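Local coordinates for LysR family transcriptional regulator (PDB 5B7H), which probably acts as a DNA-binding transcription factor of the LysR family, an OxyR-type regulator represented here by its regulatory domain alone, at residues 60-65 with 78-83; 194-199 with 210-215; 155-160 with 176-181. The protein carries 1 engineered substitution. One frame throughout, in Å; residues are numbered along the deposited sequence. Where two conformers were deposited one is given.

Interaction 1. Residues 60-65 with 78-83; sequences ALRHGE and DGMESR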
loop_
_atom_site.group_PDB
_atom_site.type_symbol
_atom_site.label_atom_id
_atom_site.label_comp_id
_atom_site.label_asym_id
_atom_site.label_seq_id
_atom_site.Cartn_x
_atom_site.Cartn_y
_atom_site.Cartn_z
ATOM N N ALA A 60 0.959 -13.691 -14.898
ATOM C CA ALA A 60 -0.450 -14.005 -14.730
ATOM C C ALA A 60 -1.251 -13.672 -15.983
ATOM O O ALA A 60 -2.144 -14.443 -16.379
ATOM C CB ALA A 60 -0.993 -13.196 -13.551
ATOM N N LEU A 61 -0.904 -12.562 -16.663
ATOM C CA LEU A 61 -1.593 -12.228 -17.892
ATOM C C LEU A 61 -1.328 -13.271 -18.972
ATOM O O LEU A 61 -2.266 -13.700 -19.659
ATOM C CB LEU A 61 -1.119 -10.849 -18.370
ATOM C CG LEU A 61 -1.801 -10.346 -19.657
ATOM C CD1 LEU A 61 -3.325 -10.117 -19.484
ATOM C CD2 LEU A 61 -1.036 -9.107 -20.216
ATOM N N ARG A 62 -0.055 -13.661 -19.151
ATOM C CA ARG A 62 0.285 -14.685 -20.144
ATOM C C ARG A 62 -0.512 -15.943 -19.879
ATOM O O ARG A 62 -1.047 -16.575 -20.819
ATOM C CB ARG A 62 1.770 -15.007 -19.997
ATOM C CG ARG A 62 2.649 -14.008 -20.733
ATOM C CD ARG A 62 4.095 -14.515 -20.973
ATOM N NE ARG A 62 4.785 -15.038 -19.798
ATOM C CZ ARG A 62 5.411 -14.300 -18.869
ATOM N NH1 ARG A 62 5.474 -12.969 -18.958
ATOM N NH2 ARG A 62 5.996 -14.908 -17.849
ATOM N N HIS A 63 -0.609 -16.310 -18.597
ATOM C CA HIS A 63 -1.234 -17.569 -18.186
ATOM C C HIS A 63 -2.762 -17.482 -18.148
ATOM O O HIS A 63 -3.422 -18.435 -17.731
ATOM C CB HIS A 63 -0.695 -17.957 -16.812
ATOM C CG HIS A 63 0.733 -18.441 -16.836
ATOM N ND1 HIS A 63 1.324 -19.048 -15.754
ATOM C CD2 HIS A 63 1.676 -18.423 -17.806
ATOM C CE1 HIS A 63 2.563 -19.399 -16.056
ATOM N NE2 HIS A 63 2.801 -19.038 -17.301
ATOM N N GLY A 64 -3.347 -16.346 -18.529
ATOM C CA GLY A 64 -4.784 -16.230 -18.591
ATOM C C GLY A 64 -5.446 -16.163 -17.240
ATOM O O GLY A 64 -6.668 -16.332 -17.146
ATOM N N GLU A 65 -4.680 -15.837 -16.189
ATOM C CA GLU A 65 -5.205 -15.651 -14.844
ATOM C C GLU A 65 -5.678 -14.225 -14.594
ATOM O O GLU A 65 -6.349 -13.982 -13.577
ATOM C CB GLU A 65 -4.129 -15.994 -13.825
ATOM C CG GLU A 65 -3.844 -17.487 -13.902
ATOM C CD GLU A 65 -2.567 -17.932 -13.224
ATOM O OE1 GLU A 65 -1.764 -17.062 -12.786
ATOM O OE2 GLU A 65 -2.387 -19.179 -13.139
ATOM N N ASP A 78 6.955 -7.832 -24.638
ATOM C CA ASP A 78 6.924 -8.488 -25.937
ATOM C C ASP A 78 5.731 -9.430 -26.029
ATOM O O ASP A 78 5.471 -10.227 -25.120
ATOM C CB ASP A 78 8.236 -9.277 -26.148
ATOM C CG ASP A 78 8.331 -9.940 -27.550
ATOM O OD1 ASP A 78 9.122 -9.465 -28.389
ATOM O OD2 ASP A 78 7.650 -10.970 -27.805
ATOM N N GLY A 79 5.066 -9.386 -27.168
ATOM C CA GLY A 79 3.996 -10.307 -27.478
ATOM C C GLY A 79 2.636 -9.870 -26.954
ATOM O O GLY A 79 1.625 -10.479 -27.334
ATOM N N MET A 80 2.574 -8.881 -26.069
ATOM C CA MET A 80 1.286 -8.377 -25.595
ATOM C C MET A 80 0.842 -7.169 -26.410
ATOM O O MET A 80 1.595 -6.579 -27.201
ATOM C CB MET A 80 1.357 -7.961 -24.121
ATOM C CG MET A 80 1.883 -9.031 -23.151
ATOM S SD MET A 80 0.685 -10.474 -23.078
ATOM C CE MET A 80 1.581 -11.612 -24.093
ATOM N N GLU A 81 -0.411 -6.815 -26.261
ATOM C CA GLU A 81 -0.910 -5.618 -26.899
ATOM C C GLU A 81 -1.012 -4.566 -25.801
ATOM O O GLU A 81 -1.314 -4.880 -24.655
ATOM C CB GLU A 81 -2.252 -6.023 -27.466
ATOM C CG GLU A 81 -3.061 -5.061 -28.077
ATOM C CD GLU A 81 -3.511 -5.673 -29.367
ATOM O OE1 GLU A 81 -3.410 -6.913 -29.508
ATOM O OE2 GLU A 81 -3.919 -4.922 -30.246
ATOM N N SER A 82 -0.692 -3.328 -26.121
ATOM C CA SER A 82 -0.749 -2.251 -25.135
ATOM C C SER A 82 -1.280 -0.974 -25.725
ATOM O O SER A 82 -1.229 -0.733 -26.920
ATOM C CB SER A 82 0.566 -2.033 -24.406
ATOM O OG SER A 82 1.479 -1.419 -25.259
ATOM N N ARG A 83 -1.782 -0.131 -24.831
ATOM C CA ARG A 83 -2.299 1.170 -25.190
ATOM C C ARG A 83 -1.917 2.127 -24.072
ATOM O O ARG A 83 -2.352 1.924 -22.936
ATOM C CB ARG A 83 -3.830 1.107 -25.302
ATOM C CG ARG A 83 -4.440 2.402 -25.713
ATOM C CD ARG A 83 -5.863 2.170 -26.265
ATOM N NE ARG A 83 -6.521 3.436 -26.340
ATOM C CZ ARG A 83 -7.760 3.594 -26.726
ATOM N NH1 ARG A 83 -8.497 2.522 -27.033
ATOM N NH2 ARG A 83 -8.262 4.823 -26.724
#
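Leu61 and Met80 meet through a methyl group and a sulfur: Leu61 CD2 lies 3.6 Å from Met80 SD and 4.1 Å from Met80 CG. The two side chains run past each other in opposite directions, so the contact is made alongside. Met80 is bent at both outer torsions (chi2 -66°, chi3 103°), which folds the chain so that CE ends beside Arg62, 4.3 Å from Arg62 CG; this is a looser contact of the methyl end, and it rests on one of two modelled conformers of Arg62. No hydrogen bond spans the two segments, and the contact rests on van der Waals packing over a small area.

The second shell is backbone. Leu61 belongs to the last turn of helix 54-62, which ends in a Schellman motif: Gly64, with positive phi, follows the helix, and Glu65 N bonds back to Ala60 O at 2.9 Å while Gly64 N bonds to Leu61 O at 3.1 Å. Leu61 O also accepts a hydrogen bond from Arg199 NH1, which ties the helix end to the end of strand 180-198. On the other side Gly79, likewise at positive phi, turns the chain just before Met80, and the strand then begins at Glu81.

Val197 of strand 180-198 touches both Leu61 and Met80, so the pair packs on one face of the mixed sheet. Strand 81-95 pairs there with strand 180-198 through Glu81 with Trp198 and Arg83 with Leu196, and the C-terminal end of helix 54-62 lies over the point where strand 81-95 enters the sheet.

Interaction 2. Residues 194-199 with 210-215; sequences IGLVWR and QLAEVV. With SO4 (sulfate ion), chain D.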
loop_
_atom_site.group_PDB
_atom_site.type_symbol
_atom_site.label_atom_id
_atom_site.label_comp_id
_atom_site.label_asym_id
_atom_site.label_seq_id
_atom_site.Cartn_x
_atom_site.Cartn_y
_atom_site.Cartn_z
ATOM N N ILE A 194 1.309 5.697 -18.439
ATOM C CA ILE A 194 0.448 4.688 -17.863
ATOM C C ILE A 194 -0.242 4.003 -19.036
ATOM O O ILE A 194 -0.728 4.673 -19.964
ATOM C CB ILE A 194 -0.609 5.370 -16.967
ATOM C CG1 ILE A 194 0.063 6.269 -15.910
ATOM C CG2 ILE A 194 -1.546 4.284 -16.329
ATOM C CD1 ILE A 194 0.966 5.555 -15.003
ATOM N N GLY A 195 -0.334 2.677 -18.979
ATOM C CA GLY A 195 -1.000 2.010 -20.077
ATOM C C GLY A 195 -1.749 0.770 -19.651
ATOM O O GLY A 195 -1.579 0.270 -18.547
ATOM N N LEU A 196 -2.594 0.299 -20.563
ATOM C CA LEU A 196 -3.306 -0.963 -20.413
ATOM C C LEU A 196 -2.596 -2.000 -21.280
ATOM O O LEU A 196 -2.136 -1.693 -22.386
ATOM C CB LEU A 196 -4.778 -0.895 -20.839
ATOM C CG LEU A 196 -5.711 -0.435 -19.692
ATOM C CD1 LEU A 196 -5.401 1.045 -19.244
ATOM C CD2 LEU A 196 -7.202 -0.632 -20.133
ATOM N N VAL A 197 -2.548 -3.232 -20.804
ATOM C CA VAL A 197 -1.833 -4.320 -21.486
ATOM C C VAL A 197 -2.699 -5.569 -21.452
ATOM O O VAL A 197 -3.218 -5.935 -20.390
ATOM C CB VAL A 197 -0.494 -4.618 -20.790
ATOM C CG1 VAL A 197 0.300 -5.728 -21.533
ATOM C CG2 VAL A 197 0.373 -3.333 -20.774
ATOM N N TRP A 198 -2.789 -6.288 -22.580
ATOM C CA TRP A 198 -3.656 -7.470 -22.657
ATOM C C TRP A 198 -3.120 -8.435 -23.709
ATOM O O TRP A 198 -2.178 -8.124 -24.431
ATOM C CB TRP A 198 -5.118 -7.140 -22.955
ATOM C CG TRP A 198 -5.384 -6.456 -24.271
ATOM C CD1 TRP A 198 -5.723 -7.064 -25.458
ATOM C CD2 TRP A 198 -5.426 -5.035 -24.508
ATOM N NE1 TRP A 198 -5.984 -6.088 -26.442
ATOM C CE2 TRP A 198 -5.791 -4.846 -25.866
ATOM C CE3 TRP A 198 -5.164 -3.914 -23.711
ATOM C CZ2 TRP A 198 -5.910 -3.556 -26.447
ATOM C CZ3 TRP A 198 -5.296 -2.620 -24.299
ATOM C CH2 TRP A 198 -5.679 -2.474 -25.655
ATOM N N ARG A 199 -3.755 -9.605 -23.820
ATOM C CA ARG A 199 -3.275 -10.625 -24.778
ATOM C C ARG A 199 -3.858 -10.365 -26.151
ATOM O O ARG A 199 -5.065 -10.129 -26.277
ATOM C CB ARG A 199 -3.722 -12.001 -24.357
ATOM C CG ARG A 199 -3.101 -12.443 -23.019
ATOM C CD ARG A 199 -3.461 -13.898 -22.696
ATOM N NE ARG A 199 -4.892 -14.109 -22.553
ATOM C CZ ARG A 199 -5.575 -13.762 -21.452
ATOM N NH1 ARG A 199 -4.949 -13.210 -20.398
ATOM N NH2 ARG A 199 -6.892 -13.947 -21.429
ATOM N N GLN A 210 -12.750 0.358 -24.393
ATOM C CA GLN A 210 -13.639 1.236 -23.600
ATOM C C GLN A 210 -13.044 1.554 -22.238
ATOM O O GLN A 210 -13.152 2.681 -21.749
ATOM C CB GLN A 210 -15.018 0.619 -23.366
ATOM C CG GLN A 210 -15.881 0.542 -24.624
ATOM C CD GLN A 210 -17.150 -0.253 -24.424
ATOM O OE1 GLN A 210 -17.182 -1.472 -24.665
ATOM N NE2 GLN A 210 -18.212 0.425 -23.982
ATOM N N LEU A 211 -12.434 0.557 -21.591
ATOM C CA LEU A 211 -11.793 0.794 -20.327
ATOM C C LEU A 211 -10.652 1.786 -20.491
ATOM O O LEU A 211 -10.445 2.626 -19.623
ATOM C CB LEU A 211 -11.274 -0.550 -19.790
ATOM C CG LEU A 211 -10.825 -0.484 -18.354
ATOM C CD1 LEU A 211 -11.988 -0.051 -17.458
ATOM C CD2 LEU A 211 -10.295 -1.898 -17.950
ATOM N N ALA A 212 -9.869 1.665 -21.572
ATOM C CA ALA A 212 -8.750 2.577 -21.793
ATOM C C ALA A 212 -9.244 4.021 -21.901
ATOM O O ALA A 212 -8.610 4.927 -21.332
ATOM C CB ALA A 212 -8.008 2.182 -23.089
ATOM N N GLU A 213 -10.396 4.235 -22.564
ATOM C CA GLU A 213 -10.965 5.585 -22.650
ATOM C C GLU A 213 -11.303 6.130 -21.273
ATOM O O GLU A 213 -11.016 7.305 -20.960
ATOM C CB GLU A 213 -12.229 5.565 -23.504
ATOM C CG GLU A 213 -11.995 5.049 -24.920
ATOM C CD GLU A 213 -11.108 5.963 -25.738
ATOM O OE1 GLU A 213 -10.853 7.112 -25.301
ATOM O OE2 GLU A 213 -10.664 5.525 -26.825
ATOM N N VAL A 214 -11.907 5.285 -20.429
ATOM C CA VAL A 214 -12.261 5.707 -19.068
ATOM C C VAL A 214 -11.021 6.090 -18.264
ATOM O O VAL A 214 -10.955 7.153 -17.630
ATOM C CB VAL A 214 -13.042 4.582 -18.358
ATOM C CG1 VAL A 214 -13.256 4.973 -16.900
ATOM C CG2 VAL A 214 -14.399 4.359 -19.024
ATOM N N VAL A 215 -9.981 5.256 -18.325
ATOM C CA VAL A 215 -8.775 5.525 -17.565
ATOM C C VAL A 215 -8.098 6.780 -18.077
ATOM O O VAL A 215 -7.617 7.594 -17.288
ATOM C CB VAL A 215 -7.835 4.307 -17.631
ATOM C CG1 VAL A 215 -6.490 4.623 -16.964
ATOM C CG2 VAL A 215 -8.504 3.123 -16.971
HETATM S S SO4 D . -10.021 -14.809 -23.432
HETATM O O1 SO4 D . -10.661 -14.172 -24.586
HETATM O O2 SO4 D . -8.581 -14.997 -23.693
HETATM O O3 SO4 D . -10.690 -16.066 -23.117
HETATM O O4 SO4 D . -10.252 -13.943 -22.281
#
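Leu196 makes all the apolar contacts, sharing its two methyls among Leu211, Ala212 and Val215. CD2 of Leu196 is 4.0 Å from Leu211 CD2 and 4.2 Å from Ala212 CB, and it reaches the helix backbone as well, 3.8 Å from Ala212 N. CD1 of Leu196 extends to the next turn, 4.4 Å from Val215 CG2. CD2 thus comes down onto the helix backbone at the small Ala212, beside Leu211, while CD1 serves Val215. Val68 and Ile70 of strand 68-73 also touch Leu196, and Leu34 of helix 27-41 touches Leu211.

The strand and helix run nearly antiparallel, at 166° between short axes 9.2 Å apart. This is helix-on-sheet packing in the alpha/beta architecture of the LysR substrate-binding domain, a member of the periplasmic-binding-protein clan: helix 205-217 runs along Leu196's strand on the face of the sheet opposite that reached by Val197.

Polar interactions lie at the margins. Glu213 OE2 forms a salt bridge with Arg83 of strand 81-95, linking the helix to the adjacent strand. At the strand end, Arg199 NH2 gives a nearly straight hydrogen bond (170°) to O2 of a sulfate, 3.0 Å away, with the sulfur at the edge of the guanidinium and in its plane. The sulfate, probably from the crystallisation liquor, also takes a hydrogen bond from Ser203 N, and Arg199 NH1 bonds to Leu66 O.

Interaction 3. Residues 155-160 with 176-181; sequences MVANGL and DNQNLV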
loop_
_atom_site.group_PDB
_atom_site.type_symbol
_atom_site.label_atom_id
_atom_site.label_comp_id
_atom_site.label_asym_id
_atom_site.label_seq_id
_atom_site.Cartn_x
_atom_site.Cartn_y
_atom_site.Cartn_z
ATOM N N MET A 155 10.208 7.496 5.423
ATOM C CA MET A 155 11.626 7.786 5.681
ATOM C C MET A 155 11.987 9.215 5.284
ATOM O O MET A 155 12.743 9.892 5.997
ATOM C CB MET A 155 12.554 6.806 4.970
ATOM C CG MET A 155 12.492 5.417 5.586
ATOM S SD MET A 155 13.695 4.268 4.920
ATOM C CE MET A 155 12.996 3.900 3.310
ATOM N N VAL A 156 11.431 9.706 4.169
ATOM C CA VAL A 156 11.658 11.104 3.805
ATOM C C VAL A 156 11.048 12.005 4.865
ATOM O O VAL A 156 11.648 13.014 5.266
ATOM C CB VAL A 156 11.091 11.362 2.393
ATOM C CG1 VAL A 156 11.126 12.881 2.067
ATOM C CG2 VAL A 156 11.921 10.592 1.346
ATOM N N ALA A 157 9.827 11.667 5.326
ATOM C CA ALA A 157 9.190 12.457 6.393
ATOM C C ALA A 157 9.989 12.464 7.688
ATOM O O ALA A 157 9.892 13.403 8.481
ATOM C CB ALA A 157 7.758 12.006 6.643
ATOM N N ASN A 158 10.749 11.395 7.951
ATOM C CA ASN A 158 11.638 11.375 9.114
ATOM C C ASN A 158 12.889 12.235 8.920
ATOM O O ASN A 158 13.732 12.297 9.840
ATOM C CB ASN A 158 12.029 9.885 9.323
ATOM C CG ASN A 158 12.735 9.606 10.668
ATOM O OD1 ASN A 158 12.357 10.094 11.787
ATOM N ND2 ASN A 158 13.662 8.737 10.575
ATOM N N GLY A 159 13.084 12.801 7.727
ATOM C CA GLY A 159 14.187 13.711 7.461
ATOM C C GLY A 159 15.418 13.059 6.869
ATOM O O GLY A 159 16.491 13.693 6.838
ATOM N N LEU A 160 15.289 11.839 6.343
ATOM C CA LEU A 160 16.485 11.081 5.957
ATOM C C LEU A 160 17.013 11.477 4.581
ATOM O O LEU A 160 18.181 11.224 4.265
ATOM C CB LEU A 160 16.230 9.579 6.068
ATOM C CG LEU A 160 15.683 9.113 7.421
ATOM C CD1 LEU A 160 15.635 7.565 7.456
ATOM C CD2 LEU A 160 16.550 9.722 8.570
ATOM N N ASP A 176 -0.427 13.624 3.143
ATOM C CA ASP A 176 -1.198 14.319 4.190
ATOM C C ASP A 176 -0.621 14.056 5.581
ATOM O O ASP A 176 -0.263 12.912 5.964
ATOM C CB ASP A 176 -2.629 13.813 4.207
ATOM C CG ASP A 176 -3.488 14.435 3.120
ATOM O OD1 ASP A 176 -3.063 15.427 2.468
ATOM O OD2 ASP A 176 -4.623 13.912 2.939
ATOM N N ASN A 177 -0.513 15.140 6.343
ATOM C CA ASN A 177 -0.105 15.083 7.743
ATOM C C ASN A 177 1.338 14.596 7.950
ATOM O O ASN A 177 1.737 14.337 9.101
ATOM C CB ASN A 177 -1.117 14.301 8.612
ATOM C CG ASN A 177 -2.420 14.973 8.654
ATOM O OD1 ASN A 177 -2.454 16.168 8.869
ATOM N ND2 ASN A 177 -3.510 14.230 8.480
ATOM N N GLN A 178 2.160 14.586 6.907
ATOM C CA GLN A 178 3.560 14.176 7.063
ATOM C C GLN A 178 4.535 15.322 6.957
ATOM O O GLN A 178 5.742 15.091 6.996
ATOM C CB GLN A 178 3.917 13.079 6.042
ATOM C CG GLN A 178 2.957 11.882 6.189
ATOM C CD GLN A 178 3.587 10.608 5.685
ATOM O OE1 GLN A 178 4.512 10.114 6.307
ATOM N NE2 GLN A 178 3.105 10.089 4.541
ATOM N N ASN A 179 4.034 16.556 6.829
ATOM C CA ASN A 179 4.841 17.785 6.845
ATOM C C ASN A 179 5.936 17.786 5.768
ATOM O O ASN A 179 7.081 18.145 6.045
ATOM C CB ASN A 179 5.413 18.030 8.251
ATOM C CG ASN A 179 5.666 19.477 8.519
ATOM O OD1 ASN A 179 5.288 20.325 7.720
ATOM N ND2 ASN A 179 6.325 19.779 9.621
ATOM N N LEU A 180 5.567 17.438 4.522
ATOM C CA LEU A 180 6.482 17.346 3.389
ATOM C C LEU A 180 6.285 18.532 2.455
ATOM O O LEU A 180 5.259 19.236 2.484
ATOM C CB LEU A 180 6.239 16.060 2.593
ATOM C CG LEU A 180 6.448 14.822 3.483
ATOM C CD1 LEU A 180 5.913 13.602 2.795
ATOM C CD2 LEU A 180 7.917 14.676 3.779
ATOM N N VAL A 181 7.323 18.792 1.663
ATOM C CA VAL A 181 7.329 19.845 0.646
ATOM C C VAL A 181 7.510 19.174 -0.700
ATOM O O VAL A 181 8.383 18.310 -0.849
ATOM C CB VAL A 181 8.471 20.843 0.891
ATOM C CG1 VAL A 181 8.482 21.882 -0.230
ATOM C CG2 VAL A 181 8.242 21.539 2.254
HETATM O O HOH W 1 8.259 15.591 8.143
#
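Leu180 turns CG away from its own carbonyl carbon (chi1 -60°), and chi2 of 167° sends CD1 out in line with the chain and leaves CD2 turned to the helix end, 3.7 Å from Ala157 CA and 3.9 Å from Ala157 CB. Val156, with CG1 anti to the backbone N, meets the same methyl at 4.1 Å from CG1 to Leu180 CD2; the two side chains cross at about a right angle. Ala157 CB also faces Gln178, lying 3.7 Å from Gln178 O and 3.8 Å from Gln178 OE1, while Gln178 NE2 is held by the carbonyl oxygen of Leu174.

A Schellman motif at Gly159 closes the helix, with Gly159 N bonded to Val156 O and Leu160 N to Met155 O. The contact joins the end of helix 149-157 to the chain entering strand 180-198. Asn39 of the second subunit donates from ND2 to Ala157 O, placing the contact at the dimer interface.

The direct contact is van der Waals packing, including Ala157 CB against Gln178 oxygens. Ala157 O and Gln178 O, both acceptors, cannot bond each other; one water links them, donating to each at 2.8 Å, and Gln36 of the second subunit adds a weak bond to Gln178 O.

From the N terminus, interaction 1 closes first, a short loop carrying strand 68-73 between helix 54-62 and the start of strand 81-95. Interaction 3 follows, closing the excursion from helix 149-157 through strand 163-166 and helix 167-171 to the start of strand 180-198. Interaction 2 then closes the short connection from the end of that long strand into helix 205-217. The three closures are in series, with no nesting or crossing. Interactions 1 and 2 lie side by side, joined by the Arg83–Glu213 and Leu61–Arg199 links; interaction 3 lies beyond the chain's centre, its centre about 33 Å from that of interaction 2, at the far end of strand 180-198.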